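Local coordinates for periplasmic binding protein/LacI transcriptional regulator (Clostridium phytofermentans, PDB 3BRS) that probably binds a sugar in the cleft between its two lobes and serves as the solute-binding component of a transport system, at residues A[36-41]-A[256-261]; A[46-51]-A[138-143]; A[180-185]-A[206-211]. All coordinates share one frame; numbering follows the deposited sequence.

Overall arrangement
From the N terminus the chain enters the first lobe, where residues 36-41 lead from helix 20-36 into edge strand 39-42. Their partner, 256-261, comes only some 215 residues later, so contact 1 closes a loop that spans most of the protein, and it ties the edge of the first sheet to helix 246-262. Contacts 2 and 3 are both nested inside that loop and follow one another in series. Contact 2 joins the loop after strand 39-42 to the loop after strand 133-138, bridging the two lobes. Contact 3 pairs helices 174-187 and 199-211 within the second lobe. Centres of contacts 1 and 3 lie about 43 Å apart, on opposite sides of the chain's centre.

Contact 1 of 3, residues A[36-41]-A[256-261]; sequences YEIKLE and KALKLL
Leu258 reaches out from helix 246-262 and meets Tyr36 and Ile38, two residues at the junction between helix 20-36 and strand 39-42. The meeting is apolar throughout, and the one leucine serves both partners. Its CD1 methyl meets the tyrosine ring obliquely, 3.4 Å from Tyr36 CD2, and it also approaches Tyr36 CG at 3.6 Å, a tight fit of methyl to ring. With Ile38 the side chains meet tip to tip: Ile38 CD1 touches the branch point, Leu258 CG, at 3.9 Å and the second methyl, Leu258 CD2, at 4.0 Å. CG1 of Ile38 stands anti to the carbonyl carbon (chi1 -81°), and the extended chain beyond it carries CD1 forward to the leucine.

The polar link lies at the far end of the tyrosine, where Tyr36 OH is hydrogen-bonded to OE2 of Glu255, a residue of the same helix as Leu258. One aromatic side chain thus engages helix 246-262 by its hydroxyl as well as by its ring. Glu37, with positive phi (60°), forms a Schellman motif that ends helix 20-36 and turns the chain toward the strand; Tyr36 and Ile38, on either side of it in sequence, both face the leucine.

Strand 7-11 borders the contact through Met8, which both Ile38 and Leu258 touch. Ile38 also packs on Ala33 of helix 20-36, while Ala257 carries helix 246-262 across Met8 to Ile94 of strand 92-96, placing the contact between two helices and the parallel sheet of the first lobe.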
loop_
_atom_site.group_PDB
_atom_site.type_symbol
_atom_site.label_atom_id
_atom_site.label_comp_id
_atom_site.label_asym_id
_atom_site.label_seq_id
_atom_site.Cartn_x
_atom_site.Cartn_y
_atom_site.Cartn_z
ATOM N N TYR A 36 -13.774 20.512 7.199
ATOM C CA TYR A 36 -14.670 20.237 8.309
ATOM C C TYR A 36 -14.264 20.836 9.676
ATOM O O TYR A 36 -14.939 20.580 10.678
ATOM C CB TYR A 36 -14.916 18.748 8.408
ATOM C CG TYR A 36 -15.650 18.176 7.200
ATOM C CD1 TYR A 36 -14.954 17.574 6.160
ATOM C CD2 TYR A 36 -17.050 18.227 7.103
ATOM C CE1 TYR A 36 -15.627 17.038 5.057
ATOM C CE2 TYR A 36 -17.720 17.690 6.001
ATOM C CZ TYR A 36 -16.997 17.093 5.004
ATOM O OH TYR A 36 -17.633 16.553 3.918
ATOM N N GLU A 37 -13.182 21.638 9.725
ATOM C CA GLU A 37 -12.756 22.260 10.982
ATOM C C GLU A 37 -12.421 21.187 12.050
ATOM O O GLU A 37 -13.042 21.142 13.136
ATOM C CB GLU A 37 -13.878 23.156 11.512
ATOM C CG GLU A 37 -14.262 24.325 10.623
ATOM C CD GLU A 37 -14.558 25.599 11.428
ATOM O OE1 GLU A 37 -15.076 25.513 12.583
ATOM O OE2 GLU A 37 -14.273 26.697 10.890
ATOM N N ILE A 38 -11.452 20.335 11.738
ATOM C CA ILE A 38 -11.145 19.198 12.589
ATOM C C ILE A 38 -9.744 19.436 13.141
ATOM O O ILE A 38 -8.883 19.927 12.437
ATOM C CB ILE A 38 -11.258 17.809 11.792
ATOM C CG1 ILE A 38 -12.722 17.345 11.684
ATOM C CG2 ILE A 38 -10.517 16.723 12.526
ATOM C CD1 ILE A 38 -13.141 16.500 10.488
ATOM N N LYS A 39 -9.497 19.108 14.402
ATOM C CA LYS A 39 -8.118 19.101 14.850
ATOM C C LYS A 39 -7.483 17.747 14.487
ATOM O O LYS A 39 -7.935 16.763 14.975
ATOM C CB LYS A 39 -8.012 19.398 16.348
ATOM C CG LYS A 39 -6.618 19.210 16.906
ATOM C CD LYS A 39 -6.426 19.913 18.255
ATOM C CE LYS A 39 -5.228 19.313 19.028
ATOM N NZ LYS A 39 -5.494 19.115 20.516
ATOM N N LEU A 40 -6.420 17.718 13.672
ATOM C CA LEU A 40 -5.817 16.464 13.128
ATOM C C LEU A 40 -4.308 16.466 13.409
ATOM O O LEU A 40 -3.587 17.375 12.956
ATOM C CB LEU A 40 -5.986 16.389 11.606
ATOM C CG LEU A 40 -6.274 15.080 10.818
ATOM C CD1 LEU A 40 -5.783 15.188 9.382
ATOM C CD2 LEU A 40 -5.893 13.708 11.462
ATOM N N GLU A 41 -3.832 15.467 14.165
ATOM C CA GLU A 41 -2.390 15.259 14.292
ATOM C C GLU A 41 -1.979 13.969 13.474
ATOM O O GLU A 41 -2.818 13.087 13.243
ATOM C CB GLU A 41 -1.974 15.234 15.795
ATOM C CG GLU A 41 -2.210 16.568 16.662
ATOM C CD GLU A 41 -1.968 16.386 18.221
ATOM O OE1 GLU A 41 -1.925 15.206 18.742
ATOM O OE2 GLU A 41 -1.788 17.449 18.959
ATOM N N LYS A 256 -15.758 10.511 6.846
ATOM C CA LYS A 256 -16.689 9.479 7.239
ATOM C C LYS A 256 -16.478 9.093 8.705
ATOM O O LYS A 256 -17.339 8.469 9.309
ATOM C CB LYS A 256 -16.515 8.199 6.405
ATOM C CG LYS A 256 -16.804 8.329 4.893
ATOM C CD LYS A 256 -18.246 8.701 4.621
ATOM C CE LYS A 256 -18.612 8.494 3.131
ATOM N NZ LYS A 256 -18.490 9.748 2.348
ATOM N N ALA A 257 -15.331 9.448 9.266
ATOM C CA ALA A 257 -15.116 9.371 10.739
ATOM C C ALA A 257 -16.138 10.297 11.373
ATOM O O ALA A 257 -16.582 10.076 12.522
ATOM C CB ALA A 257 -13.733 9.867 11.110
ATOM N N LEU A 258 -16.515 11.314 10.595
ATOM C CA LEU A 258 -17.497 12.272 11.017
ATOM C C LEU A 258 -18.891 11.650 11.171
ATOM O O LEU A 258 -19.611 11.934 12.113
ATOM C CB LEU A 258 -17.525 13.443 10.057
ATOM C CG LEU A 258 -16.582 14.626 10.339
ATOM C CD1 LEU A 258 -17.124 15.894 9.622
ATOM C CD2 LEU A 258 -16.470 14.837 11.848
ATOM N N LYS A 259 -19.240 10.746 10.266
ATOM C CA LYS A 259 -20.522 10.090 10.335
ATOM C C LYS A 259 -20.600 9.297 11.600
ATOM O O LYS A 259 -21.579 9.428 12.338
ATOM C CB LYS A 259 -20.755 9.238 9.112
ATOM C CG LYS A 259 -20.710 10.109 7.887
ATOM C CD LYS A 259 -21.789 9.783 6.948
ATOM C CE LYS A 259 -22.030 10.938 6.013
ATOM N NZ LYS A 259 -23.503 11.089 5.899
ATOM N N LEU A 260 -19.545 8.562 11.923
ATOM C CA LEU A 260 -19.582 7.717 13.120
ATOM C C LEU A 260 -19.815 8.520 14.387
ATOM O O LEU A 260 -20.555 8.098 15.259
ATOM C CB LEU A 260 -18.266 6.983 13.323
ATOM C CG LEU A 260 -17.706 6.170 12.182
ATOM C CD1 LEU A 260 -16.269 5.744 12.533
ATOM C CD2 LEU A 260 -18.637 4.945 11.950
ATOM N N LEU A 261 -19.107 9.638 14.508
ATOM C CA LEU A 261 -19.225 10.496 15.677
ATOM C C LEU A 261 -20.602 11.146 15.740
ATOM O O LEU A 261 -21.078 11.412 16.829
ATOM C CB LEU A 261 -18.177 11.593 15.587
ATOM C CG LEU A 261 -16.885 11.713 16.381
ATOM C CD1 LEU A 261 -16.244 10.503 17.106
ATOM C CD2 LEU A 261 -16.020 12.252 15.357
#

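Contact 2 of 3, residues A[46-51]-A[138-143]; sequences EKEEDY and SFVKNS
Glu49 and Val140 meet across the cleft that separates the two lobes of a periplasmic binding protein fold, each borne by a type I beta turn in a loop that follows a strand. Glu49 turns its CB against the fork of the valine, 3.8 Å from Val140 CG2 and 4.0 Å from Val140 CG1. Its CG sits between the backbone N and the carbonyl carbon (chi1 75°), and a bend at the next bond swings the carboxylate aside; the aliphatic base of the acid is therefore what touches.

Glu48 is extended beyond CG, and its carboxylate reaches the neighbourhood of Phe139. Phe139 CG likewise lies between backbone N and carbonyl carbon (chi1 50°), which brings the ring beside the acid. The approach is loose, with Glu48 OE1 4.1 Å from Phe139 CD2, and the carboxylate plane is nearly perpendicular to the ring. Polar partners fix this buried acid: OE1 bonds to Ser172 OG and OE2 to Trp22 NE1, probably holding the carboxylate's rotation.

Phe139 packs on Ala146 and Arg149 of helix 144-157. At the start of that helix, Ser143 occupies the N-cap and its OG accepts a hydrogen bond from the backbone N of Ala146. The carbonyl O of Val140 receives two donors, Ser143 N at 3.0 Å and Ser143 OG at 2.9 Å, the hydroxyl lying in the carbonyl plane at a C=O...OG angle of 154°.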
loop_
_atom_site.group_PDB
_atom_site.type_symbol
_atom_site.label_atom_id
_atom_site.label_comp_id
_atom_site.label_asym_id
_atom_site.label_seq_id
_atom_site.Cartn_x
_atom_site.Cartn_y
_atom_site.Cartn_z
ATOM N N GLU A 46 9.402 5.648 11.490
ATOM C CA GLU A 46 10.275 6.084 10.429
ATOM C C GLU A 46 10.348 5.124 9.311
ATOM O O GLU A 46 10.701 5.495 8.228
ATOM C CB GLU A 46 11.662 6.534 10.937
ATOM C CG GLU A 46 11.564 7.776 11.829
ATOM C CD GLU A 46 12.907 8.169 12.370
ATOM O OE1 GLU A 46 13.629 7.264 12.870
ATOM O OE2 GLU A 46 13.245 9.370 12.297
ATOM N N LYS A 47 9.922 3.897 9.553
ATOM C CA LYS A 47 9.925 2.840 8.532
ATOM C C LYS A 47 8.613 2.141 8.518
ATOM O O LYS A 47 8.157 1.743 9.583
ATOM C CB LYS A 47 10.950 1.802 8.967
ATOM C CG LYS A 47 12.343 2.397 9.043
ATOM C CD LYS A 47 13.289 1.543 8.390
ATOM C CE LYS A 47 14.076 0.837 9.392
ATOM N NZ LYS A 47 15.299 1.693 9.579
ATOM N N GLU A 48 8.120 1.780 7.329
ATOM C CA GLU A 48 6.864 0.998 7.132
ATOM C C GLU A 48 6.687 -0.274 7.919
ATOM O O GLU A 48 5.521 -0.705 8.278
ATOM C CB GLU A 48 6.631 0.704 5.666
ATOM C CG GLU A 48 5.778 1.762 5.013
ATOM C CD GLU A 48 5.371 1.437 3.565
ATOM O OE1 GLU A 48 5.206 0.247 3.228
ATOM O OE2 GLU A 48 5.131 2.385 2.756
ATOM N N GLU A 49 7.795 -0.962 8.103
ATOM C CA GLU A 49 7.715 -2.290 8.707
ATOM C C GLU A 49 7.876 -2.255 10.194
ATOM O O GLU A 49 7.816 -3.299 10.854
ATOM C CB GLU A 49 8.748 -3.265 8.109
ATOM C CG GLU A 49 10.186 -3.043 8.562
ATOM C CD GLU A 49 10.941 -2.038 7.710
ATOM O OE1 GLU A 49 12.173 -2.261 7.564
ATOM O OE2 GLU A 49 10.336 -1.065 7.159
ATOM N N ASP A 50 8.112 -1.075 10.772
ATOM C CA ASP A 50 8.377 -1.038 12.207
ATOM C C ASP A 50 7.070 -1.134 13.012
ATOM O O ASP A 50 6.626 -0.231 13.709
ATOM C CB ASP A 50 9.196 0.219 12.510
ATOM C CG ASP A 50 9.871 0.150 13.828
ATOM O OD1 ASP A 50 9.681 -0.824 14.596
ATOM O OD2 ASP A 50 10.638 1.097 14.137
ATOM N N TYR A 51 6.409 -2.255 12.960
ATOM C CA TYR A 51 5.124 -2.336 13.714
ATOM C C TYR A 51 5.285 -2.141 15.245
ATOM O O TYR A 51 4.297 -1.806 15.919
ATOM C CB TYR A 51 4.277 -3.638 13.348
ATOM C CG TYR A 51 4.778 -4.905 14.028
ATOM C CD1 TYR A 51 4.468 -5.163 15.387
ATOM C CD2 TYR A 51 5.615 -5.786 13.361
ATOM C CE1 TYR A 51 4.944 -6.307 16.093
ATOM C CE2 TYR A 51 6.142 -6.934 14.081
ATOM C CZ TYR A 51 5.770 -7.157 15.426
ATOM O OH TYR A 51 6.174 -8.242 16.148
ATOM N N SER A 138 8.301 -7.434 -3.881
ATOM C CA SER A 138 7.319 -7.029 -2.890
ATOM C C SER A 138 7.956 -6.128 -1.845
ATOM O O SER A 138 9.164 -5.807 -1.889
ATOM C CB SER A 138 6.625 -8.211 -2.256
ATOM O OG SER A 138 5.423 -7.739 -1.655
ATOM N N PHE A 139 7.110 -5.677 -0.937
ATOM C CA PHE A 139 7.478 -4.765 0.087
ATOM C C PHE A 139 7.424 -5.465 1.483
ATOM O O PHE A 139 8.342 -6.246 1.839
ATOM C CB PHE A 139 6.682 -3.455 -0.002
ATOM C CG PHE A 139 5.157 -3.565 -0.111
ATOM C CD1 PHE A 139 4.548 -4.024 -1.304
ATOM C CD2 PHE A 139 4.342 -3.009 0.863
ATOM C CE1 PHE A 139 3.109 -4.083 -1.476
ATOM C CE2 PHE A 139 2.914 -3.008 0.736
ATOM C CZ PHE A 139 2.268 -3.531 -0.476
ATOM N N VAL A 140 6.335 -5.293 2.246
ATOM C CA VAL A 140 6.381 -5.765 3.683
ATOM C C VAL A 140 5.494 -6.924 3.716
ATOM O O VAL A 140 4.306 -6.753 3.629
ATOM C CB VAL A 140 5.925 -4.724 4.779
ATOM C CG1 VAL A 140 5.965 -5.402 6.257
ATOM C CG2 VAL A 140 6.871 -3.602 4.782
ATOM N N LYS A 141 6.092 -8.118 3.777
ATOM C CA LYS A 141 5.398 -9.387 3.568
ATOM C C LYS A 141 4.152 -9.555 4.424
ATOM O O LYS A 141 3.148 -10.191 4.014
ATOM C CB LYS A 141 6.352 -10.577 3.893
ATOM C CG LYS A 141 5.653 -11.933 3.708
ATOM C CD LYS A 141 6.590 -13.056 3.536
ATOM C CE LYS A 141 5.760 -14.272 3.273
ATOM N NZ LYS A 141 6.540 -15.052 2.263
ATOM N N ASN A 142 4.210 -9.000 5.624
ATOM C CA ASN A 142 3.106 -9.198 6.535
ATOM C C ASN A 142 2.101 -8.133 6.564
ATOM O O ASN A 142 1.227 -8.255 7.367
ATOM C CB ASN A 142 3.604 -9.239 7.930
ATOM C CG ASN A 142 3.602 -10.541 8.442
ATOM O OD1 ASN A 142 2.661 -10.924 9.171
ATOM N ND2 ASN A 142 4.612 -11.308 8.051
ATOM N N SER A 143 2.171 -7.108 5.697
ATOM C CA SER A 143 1.137 -6.114 5.707
ATOM C C SER A 143 0.090 -6.658 4.867
ATOM O O SER A 143 0.414 -7.284 3.949
ATOM C CB SER A 143 1.568 -4.827 5.025
ATOM O OG SER A 143 1.872 -5.150 3.741
#

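Contact 3 of 3, residues A[180-185]-A[206-211]; sequences GTVELL and ARAIKD
Thr181 and Val182 of helix 174-187 both touch the methyl of Ala208 on helix 199-211. Thr181 comes first along the helix and makes the closest approach, its CG2 lying 3.6 Å from Ala208 CB, with Thr181 CB at 3.7 Å from that same methyl. With OG1 anti to the carbonyl carbon (chi1 -66°), CG2 falls opposite the backbone N, and the two branches part: the methyl meets the neighbouring helix, whereas OG1 turns back to its own helix and is hydrogen-bonded to the carbonyl O of Ala177.

Val182 follows, giving one branch to the contact, CG2 at 3.9 Å from Ala208 CB. Here the backbones come nearest, with Val182 CA and Ala208 CA 6.1 Å apart. One turn after Thr181, Leu185 sends CD1 to Ile209 CG1 at 3.9 Å, the side chains slanting past one another. Both rest on Met194 of strand 191-196, on the side of the interface that faces the sheet.

A polar tie joins the same helices, Asp211 OD1 to Tyr178 OH. The two short segments run in broadly the same direction, their axes 9.0 Å apart and crossing at -52°. This is the packing of successive helices in beta-alpha-beta units, helix 174-187 leading into strand 191-196 and helix 199-211 from there into strand 219-224, side by side on one face of the sheet in the Rossmann-like second lobe.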
loop_
_atom_site.group_PDB
_atom_site.type_symbol
_atom_site.label_atom_id
_atom_site.label_comp_id
_atom_site.label_asym_id
_atom_site.label_seq_id
_atom_site.Cartn_x
_atom_site.Cartn_y
_atom_site.Cartn_z
ATOM N N GLY A 180 17.681 -6.498 -4.567
ATOM C CA GLY A 180 16.922 -7.776 -4.819
ATOM C C GLY A 180 16.630 -7.919 -6.287
ATOM O O GLY A 180 16.582 -9.019 -6.811
ATOM N N THR A 181 16.462 -6.801 -6.974
ATOM C CA THR A 181 16.313 -6.817 -8.435
ATOM C C THR A 181 17.596 -7.259 -9.146
ATOM O O THR A 181 17.605 -8.098 -10.093
ATOM C CB THR A 181 15.940 -5.397 -8.920
ATOM O OG1 THR A 181 14.625 -5.087 -8.394
ATOM C CG2 THR A 181 15.750 -5.420 -10.376
ATOM N N VAL A 182 18.711 -6.697 -8.675
ATOM C CA VAL A 182 19.986 -7.119 -9.199
ATOM C C VAL A 182 20.153 -8.600 -8.926
ATOM O O VAL A 182 20.554 -9.329 -9.808
ATOM C CB VAL A 182 21.147 -6.289 -8.577
ATOM C CG1 VAL A 182 22.515 -6.975 -8.884
ATOM C CG2 VAL A 182 21.118 -4.820 -9.187
ATOM N N GLU A 183 19.850 -9.056 -7.708
ATOM C CA GLU A 183 20.052 -10.493 -7.377
ATOM C C GLU A 183 19.190 -11.406 -8.248
ATOM O O GLU A 183 19.678 -12.372 -8.844
ATOM C CB GLU A 183 19.798 -10.752 -5.885
ATOM C CG GLU A 183 19.778 -12.243 -5.498
ATOM C CD GLU A 183 19.607 -12.470 -3.986
ATOM O OE1 GLU A 183 18.774 -11.757 -3.356
ATOM O OE2 GLU A 183 20.325 -13.348 -3.433
ATOM N N LEU A 184 17.916 -11.085 -8.378
ATOM C CA LEU A 184 17.047 -11.902 -9.219
ATOM C C LEU A 184 17.465 -11.916 -10.672
ATOM O O LEU A 184 17.494 -12.992 -11.266
ATOM C CB LEU A 184 15.574 -11.433 -9.167
ATOM C CG LEU A 184 14.551 -11.892 -8.115
ATOM C CD1 LEU A 184 15.132 -11.973 -6.719
ATOM C CD2 LEU A 184 13.358 -10.947 -8.173
ATOM N N LEU A 185 17.731 -10.749 -11.282
ATOM C CA LEU A 185 18.091 -10.767 -12.708
ATOM C C LEU A 185 19.505 -11.370 -12.974
ATOM O O LEU A 185 19.799 -11.847 -14.070
ATOM C CB LEU A 185 17.970 -9.405 -13.348
ATOM C CG LEU A 185 16.581 -8.842 -13.402
ATOM C CD1 LEU A 185 16.611 -7.386 -13.878
ATOM C CD2 LEU A 185 15.636 -9.645 -14.282
ATOM N N ALA A 206 13.202 -0.343 -11.301
ATOM C CA ALA A 206 13.446 0.363 -12.594
ATOM C C ALA A 206 14.874 0.867 -12.599
ATOM O O ALA A 206 15.504 0.803 -13.610
ATOM C CB ALA A 206 12.513 1.525 -12.719
ATOM N N ARG A 207 15.406 1.385 -11.479
ATOM C CA ARG A 207 16.832 1.813 -11.494
ATOM C C ARG A 207 17.834 0.704 -11.819
ATOM O O ARG A 207 18.751 0.875 -12.640
ATOM C CB ARG A 207 17.241 2.423 -10.171
ATOM C CG ARG A 207 16.352 3.533 -9.851
ATOM C CD ARG A 207 17.058 4.505 -9.016
ATOM N NE ARG A 207 16.895 4.245 -7.604
ATOM C CZ ARG A 207 16.196 5.026 -6.786
ATOM N NH1 ARG A 207 16.140 4.739 -5.502
ATOM N NH2 ARG A 207 15.575 6.104 -7.247
ATOM N N ALA A 208 17.652 -0.416 -11.136
ATOM C CA ALA A 208 18.490 -1.574 -11.268
ATOM C C ALA A 208 18.439 -2.068 -12.700
ATOM O O ALA A 208 19.485 -2.276 -13.320
ATOM C CB ALA A 208 18.034 -2.674 -10.286
ATOM N N ILE A 209 17.254 -2.165 -13.252
ATOM C CA ILE A 209 17.087 -2.591 -14.664
ATOM C C ILE A 209 17.804 -1.590 -15.589
ATOM O O ILE A 209 18.319 -1.952 -16.630
ATOM C CB ILE A 209 15.545 -2.687 -15.044
ATOM C CG1 ILE A 209 14.881 -3.984 -14.583
ATOM C CG2 ILE A 209 15.268 -2.521 -16.549
ATOM C CD1 ILE A 209 13.328 -3.858 -14.528
ATOM N N LYS A 210 17.840 -0.330 -15.194
ATOM C CA LYS A 210 18.495 0.743 -15.987
ATOM C C LYS A 210 20.026 0.594 -15.933
ATOM O O LYS A 210 20.731 0.684 -16.958
ATOM C CB LYS A 210 18.146 2.102 -15.360
ATOM C CG LYS A 210 18.163 3.267 -16.382
ATOM C CD LYS A 210 18.800 4.516 -15.780
ATOM C CE LYS A 210 18.561 5.768 -16.662
ATOM N NZ LYS A 210 18.617 5.487 -18.140
ATOM N N ASP A 211 20.526 0.307 -14.707
ATOM C CA ASP A 211 21.959 0.217 -14.426
ATOM C C ASP A 211 22.545 -1.035 -15.000
ATOM O O ASP A 211 23.780 -1.150 -15.162
ATOM C CB ASP A 211 22.239 0.251 -12.920
ATOM C CG ASP A 211 22.033 1.665 -12.290
ATOM O OD1 ASP A 211 22.116 1.717 -11.051
ATOM O OD2 ASP A 211 21.807 2.711 -13.002
#